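PDB 2V0P: type 2A phosphatase-associated protein 42 from Saccharomyces cerevisiae, which associates with PP2A-type phosphatase catalytic subunits, inhibits the phosphatase SIT4 and takes part in negative regulation of the TOR signalling pathway. Local coordinates for residues K40-L43 with N44-T47; T22-R25 with Q26-E30; G33-L36 with S37-K41. All blocks are in the same frame, centred on the assembly; numbering follows the deposited sequence.

Interaction 1. Residues K40-L43 with N44-T47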
# COMPACT_ATOMS: atom_id res chain seq x y z
N LYS A 40 24.24 16.03 -8.33
CA LYS A 40 25.53 15.94 -8.99
C LYS A 40 26.65 16.51 -8.05
O LYS A 40 27.66 15.87 -7.85
CB LYS A 40 25.50 16.62 -10.37
CG LYS A 40 24.66 15.89 -11.42
CD LYS A 40 24.70 16.62 -12.77
CE LYS A 40 23.85 15.93 -13.84
NZ LYS A 40 24.45 14.66 -14.35
N LYS A 41 26.39 17.66 -7.44
CA LYS A 41 27.27 18.28 -6.45
C LYS A 41 27.55 17.39 -5.25
O LYS A 41 28.68 17.32 -4.77
CB LYS A 41 26.65 19.56 -5.92
CG LYS A 41 26.74 20.74 -6.87
CD LYS A 41 26.06 21.92 -6.25
CE LYS A 41 26.06 23.11 -7.21
NZ LYS A 41 25.31 24.26 -6.60
N LEU A 42 26.50 16.80 -4.70
CA LEU A 42 26.68 15.89 -3.57
C LEU A 42 27.45 14.63 -3.93
O LEU A 42 28.17 14.13 -3.14
CB LEU A 42 25.35 15.60 -2.88
CG LEU A 42 25.36 14.78 -1.59
CD1 LEU A 42 26.26 15.46 -0.55
CD2 LEU A 42 23.93 14.66 -1.05
N LEU A 43 27.29 14.13 -5.15
CA LEU A 43 27.98 12.95 -5.58
C LEU A 43 29.48 13.33 -5.69
O LEU A 43 30.34 12.58 -5.32
CB LEU A 43 27.45 12.51 -6.94
CG LEU A 43 26.08 11.78 -6.96
CD1 LEU A 43 25.70 11.57 -8.39
CD2 LEU A 43 26.21 10.48 -6.25
N ASN A 44 29.73 14.51 -6.21
CA ASN A 44 31.08 15.00 -6.38
C ASN A 44 31.73 15.16 -5.03
O ASN A 44 32.89 14.82 -4.88
CB ASN A 44 31.06 16.31 -7.18
CG ASN A 44 31.02 16.04 -8.66
OD1 ASN A 44 31.32 14.93 -9.09
ND2 ASN A 44 30.67 17.06 -9.45
N LEU A 45 30.93 15.57 -4.04
CA LEU A 45 31.39 15.79 -2.64
C LEU A 45 31.73 14.51 -1.92
O LEU A 45 32.84 14.38 -1.29
CB LEU A 45 30.40 16.65 -1.91
CG LEU A 45 30.69 17.15 -0.51
CD1 LEU A 45 31.98 17.98 -0.53
CD2 LEU A 45 29.52 17.96 -0.02
N LYS A 46 30.86 13.50 -2.08
CA LYS A 46 31.18 12.20 -1.61
C LYS A 46 32.53 11.69 -2.10
O LYS A 46 33.31 11.20 -1.31
CB LYS A 46 30.09 11.21 -1.97
CG LYS A 46 30.38 9.86 -1.44
CD LYS A 46 29.18 8.97 -1.45
CE LYS A 46 29.62 7.53 -1.28
NZ LYS A 46 28.48 6.67 -0.87
N THR A 47 32.77 11.78 -3.40
CA THR A 47 34.08 11.41 -3.99
C THR A 47 35.27 12.19 -3.37
O THR A 47 36.28 11.61 -2.96
CB THR A 47 34.01 11.57 -5.54
OG1 THR A 47 33.07 10.63 -6.04
CG2 THR A 47 35.36 11.28 -6.19
O HOH W 1 28.19 14.20 -10.13
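Lys40 and Asn44 stand one turn apart on helix 29-52, in the N-terminal domain of the protein, whose helices form a tetratricopeptide repeat-like fold. Successive i to i+4 backbone bonds carry the chain through 40-47, and the side chains divide between a buried and a solvent-facing flank. The carbonyl of Lys40 starts the series: its O accepts from Asn44 N at 3.0 Å, and a water donates to the same O at 2.9 Å. That water also makes a weak bond to Asn44 OD1, bridging carbonyl and carboxamide at the helix surface. Asn44 is placed for this by its first torsion: CG lies beside its own backbone N (chi1 -83°), which brings the amide group back over the preceding turn. Lys41 O accepts from Leu45 N at 2.9 Å, the N-H being noticeably bent from the line (140°), while CB of Leu45 rests against the same oxygen.

Leu42 belongs to the buried flank. Its CD1 meets CD2 of Leu45 at 4.1 Å, the two isobutyl groups crossing obliquely. Both leucines reach Phe8 of helix 4-19, and Leu42 also packs on Tyr78, Leu79 and Leu82 of helix 75-83, so this flank wedges between two neighbouring helices. Leu42 O takes a nearly straight bond from Lys46 N at 3.0 Å. The lysine side chain runs on, extended, to a salt bridge with Asp76 and a cation-pi contact with Phe50. Leu43 closes the series: Thr47 N reaches its O at 3.2 Å with an N-H angle of 173°, and Thr47 OG1, lying beside its own backbone N, adds a weak second bond to that oxygen at 3.4 Å.

Interaction 2. Residues T22-R25 with Q26-E30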
# COMPACT_ATOMS: atom_id res chain seq x y z
N THR A 22 8.36 21.90 -2.01
CA THR A 22 8.29 22.94 -3.03
C THR A 22 6.85 23.41 -3.25
O THR A 22 5.92 22.64 -3.06
CB THR A 22 8.95 22.49 -4.35
OG1 THR A 22 8.96 23.57 -5.26
CG2 THR A 22 8.22 21.28 -4.97
N SER A 23 6.72 24.69 -3.62
CA SER A 23 5.51 25.34 -4.13
C SER A 23 5.37 25.18 -5.65
O SER A 23 4.31 25.42 -6.20
CB SER A 23 5.59 26.84 -3.82
OG SER A 23 6.93 27.31 -4.02
N LEU A 24 6.44 24.77 -6.31
CA LEU A 24 6.45 24.48 -7.74
C LEU A 24 5.95 23.08 -8.01
O LEU A 24 5.86 22.29 -7.12
CB LEU A 24 7.89 24.59 -8.25
CG LEU A 24 8.69 25.89 -8.01
CD1 LEU A 24 10.10 25.74 -8.57
CD2 LEU A 24 8.00 27.07 -8.62
N ARG A 25 5.65 22.75 -9.27
CA ARG A 25 5.36 21.37 -9.61
C ARG A 25 6.62 20.49 -9.52
O ARG A 25 7.72 20.89 -9.90
CB ARG A 25 4.75 21.26 -11.00
CG ARG A 25 3.33 21.81 -11.11
CD ARG A 25 2.83 21.56 -12.51
NE ARG A 25 2.82 20.14 -12.81
CZ ARG A 25 1.74 19.36 -12.76
NH1 ARG A 25 0.55 19.87 -12.44
NH2 ARG A 25 1.86 18.07 -13.06
N GLN A 26 6.46 19.29 -8.98
CA GLN A 26 7.59 18.42 -8.81
C GLN A 26 8.03 17.87 -10.16
O GLN A 26 9.17 17.48 -10.31
CB GLN A 26 7.31 17.30 -7.81
CG GLN A 26 8.58 16.63 -7.37
CD GLN A 26 8.36 15.32 -6.66
OE1 GLN A 26 7.44 15.19 -5.83
NE2 GLN A 26 9.19 14.33 -6.98
N ASP A 27 7.13 17.82 -11.13
CA ASP A 27 7.58 17.43 -12.47
C ASP A 27 8.18 18.62 -13.22
O ASP A 27 8.43 18.49 -14.37
CB ASP A 27 6.44 16.78 -13.34
CG ASP A 27 5.32 17.71 -13.65
OD1 ASP A 27 5.43 18.91 -13.39
OD2 ASP A 27 4.26 17.24 -14.19
N SER A 28 8.28 19.78 -12.59
CA SER A 28 8.73 20.99 -13.25
C SER A 28 10.23 20.91 -13.62
O SER A 28 11.02 20.32 -12.90
CB SER A 28 8.45 22.23 -12.41
OG SER A 28 9.37 22.37 -11.39
N PRO A 29 10.59 21.44 -14.79
CA PRO A 29 12.04 21.39 -15.08
C PRO A 29 12.85 22.26 -14.15
O PRO A 29 14.01 21.99 -13.95
CB PRO A 29 12.12 21.92 -16.52
CG PRO A 29 10.92 22.73 -16.68
CD PRO A 29 9.84 22.05 -15.89
N GLU A 30 12.22 23.26 -13.56
CA GLU A 30 12.84 24.16 -12.62
C GLU A 30 13.12 23.34 -11.36
O GLU A 30 14.22 23.36 -10.90
CB GLU A 30 11.98 25.39 -12.29
CG GLU A 30 11.83 26.40 -13.36
CD GLU A 30 10.85 26.01 -14.45
OE1 GLU A 30 9.99 25.13 -14.20
OE2 GLU A 30 10.94 26.61 -15.55
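Arg25 and Asp27 illustrate how a tight turn can bring opposite charges together just ahead of a helix. Residues Arg25 to Ser28 form a type I beta turn in the link between helix 4-19 and helix 29-52. From the root of Arg25 outward, CB lies 3.4 Å from Asp27 OD1, and CD passes the same oxygen more loosely. A bend at chi3 (60°) then swings the guanidinium across to the carboxylate. NE donates to Asp27 OD1 at 2.9 Å, meeting it on the syn side, and NH2 donates to OD2 at 2.8 Å from above the carboxylate plane. This is a side-on, two-nitrogen salt bridge in which both oxygens lie close to the guanidinium plane, although the two flat groups are turned 33° against each other. Without the carboxylate, as with an alanine at this position, the guanidinium would probably lose its charged mate and be set free to turn.

The turn has a second fastening at the Arg25 carbonyl. Its O accepts from Ser28 N, which sits above the carbonyl plane, and from Ser28 OG at 2.7 Å, which lies in that plane. Ser28 is the N-cap of helix 29-52, and OG also bonds the backbone N of Tyr31. Upstream, Thr22 OG1 accepts from Leu24 N in an ST turn, and Leu24 CD1 touches Glu30 CB at 4.2 Å. At this surface site, the paired charges link the first and third residues of the turn, while the Ser28 hydroxyl joins the Arg25 carbonyl to the backbone N-H of Tyr31, in the first turn of the helix.

Interaction 3. Residues G33-L36 with S37-K41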
# COMPACT_ATOMS: atom_id res chain seq x y z
N GLY A 33 15.57 20.26 -12.31
CA GLY A 33 16.80 20.89 -12.74
C GLY A 33 17.70 21.17 -11.55
O GLY A 33 18.80 20.72 -11.54
N LEU A 34 17.19 21.89 -10.55
CA LEU A 34 17.92 22.15 -9.27
C LEU A 34 18.20 20.87 -8.50
O LEU A 34 19.28 20.70 -7.92
CB LEU A 34 17.15 23.12 -8.38
CG LEU A 34 17.72 23.49 -7.01
CD1 LEU A 34 19.07 24.18 -7.21
CD2 LEU A 34 16.74 24.42 -6.37
N LEU A 35 17.24 19.94 -8.51
CA LEU A 35 17.43 18.69 -7.82
C LEU A 35 18.59 17.90 -8.43
O LEU A 35 19.47 17.43 -7.71
CB LEU A 35 16.09 17.89 -7.75
CG LEU A 35 16.14 16.56 -7.03
CD1 LEU A 35 16.19 16.71 -5.52
CD2 LEU A 35 14.99 15.73 -7.43
N LEU A 36 18.59 17.77 -9.74
CA LEU A 36 19.63 17.11 -10.44
C LEU A 36 20.99 17.75 -10.21
O LEU A 36 21.91 17.08 -10.04
CB LEU A 36 19.36 17.07 -11.93
CG LEU A 36 20.39 16.35 -12.77
CD1 LEU A 36 20.63 14.93 -12.29
CD2 LEU A 36 20.01 16.37 -14.23
N SER A 37 21.09 19.05 -10.21
CA SER A 37 22.44 19.66 -10.05
C SER A 37 22.90 19.52 -8.61
O SER A 37 24.07 19.32 -8.36
CB SER A 37 22.50 21.08 -10.53
OG SER A 37 21.64 21.91 -9.81
N THR A 38 21.96 19.57 -7.67
CA THR A 38 22.25 19.30 -6.28
C THR A 38 22.80 17.91 -6.07
O THR A 38 23.83 17.67 -5.37
CB THR A 38 21.13 19.69 -5.38
OG1 THR A 38 20.81 21.02 -5.63
CG2 THR A 38 21.55 19.54 -3.78
N ILE A 39 22.15 16.93 -6.64
CA ILE A 39 22.65 15.59 -6.54
C ILE A 39 24.03 15.47 -7.15
O ILE A 39 24.91 14.87 -6.53
CB ILE A 39 21.65 14.59 -7.22
CG1 ILE A 39 20.39 14.46 -6.40
CG2 ILE A 39 22.25 13.28 -7.37
CD1 ILE A 39 19.28 13.75 -7.32
N LYS A 40 24.24 16.03 -8.33
CA LYS A 40 25.53 15.94 -8.99
C LYS A 40 26.65 16.51 -8.05
O LYS A 40 27.66 15.87 -7.85
CB LYS A 40 25.50 16.62 -10.37
CG LYS A 40 24.66 15.89 -11.42
CD LYS A 40 24.70 16.62 -12.77
CE LYS A 40 23.85 15.93 -13.84
NZ LYS A 40 24.45 14.66 -14.35
N LYS A 41 26.39 17.66 -7.44
CA LYS A 41 27.27 18.28 -6.45
C LYS A 41 27.55 17.39 -5.25
O LYS A 41 28.68 17.32 -4.77
CB LYS A 41 26.65 19.56 -5.92
CG LYS A 41 26.74 20.74 -6.87
CD LYS A 41 26.06 21.92 -6.25
CE LYS A 41 26.06 23.11 -7.21
NZ LYS A 41 25.31 24.26 -6.60
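Leu34 and Thr38, one turn apart on helix 29-52, are joined by two hydrogen bonds. Leu34 O accepts twice from the threonine, from N at 2.9 Å and from OG1 at 2.8 Å, and the two donors arrive from opposite faces of the carbonyl plane. The hydroxyl is directed there by a chi1 of -54°, which sets OG1 beside the backbone N and facing the previous turn. A buried side-chain hydroxyl is thereby satisfied within its own helix. Regular backbone bonds continue on both sides, from Ser37 N to Gly33 O and from Ile39 N to Leu35 O, with Lys40 N joined to Leu36 O at 3.1 Å.

Van der Waals packing also follows the i to i+4 spacing. Leu34 lies alongside Thr38, pointing the same way, its CD1 methyl 3.9 Å from the hydroxyl oxygen OG1. The apolar contacts are two: Leu35 CG meets Ile39 CD1 at 4.2 Å on the buried flank, and toward the surface the aliphatic part of Lys40 passes across Leu36, CE resting 3.6 Å from CG and close to both methyls.

Leu34 and Thr38 pack on helix 4-19, where both touch Leu19, whereas Leu35, Thr38 and Ile39 rest on Leu82 of helix 75-83. One amphipathic helix thus lies against two others, an arrangement typical of the layered antiparallel helices of tetratricopeptide repeat-like folds.

How the interactions relate
The three contacts follow one another from the loop before helix 29-52, through its first half, into its second. Interaction 2 turns the chain out of the preceding loop and caps the helix; interaction 3 comes next, its centre about 13 Å away; and interaction 1 continues it, centred about 10 Å further along and sharing Lys40 and Lys41. Interactions 1 and 2 do not touch, their nearest atoms being about 12 Å apart. The principle changes along the way, from charges and a cap at the surface to partly buried helical turns. Leu82 of helix 75-83 receives side chains from both interaction 1 and interaction 3, and helix 4-19 likewise borders both, so the two contacts face the same pair of neighbouring helices.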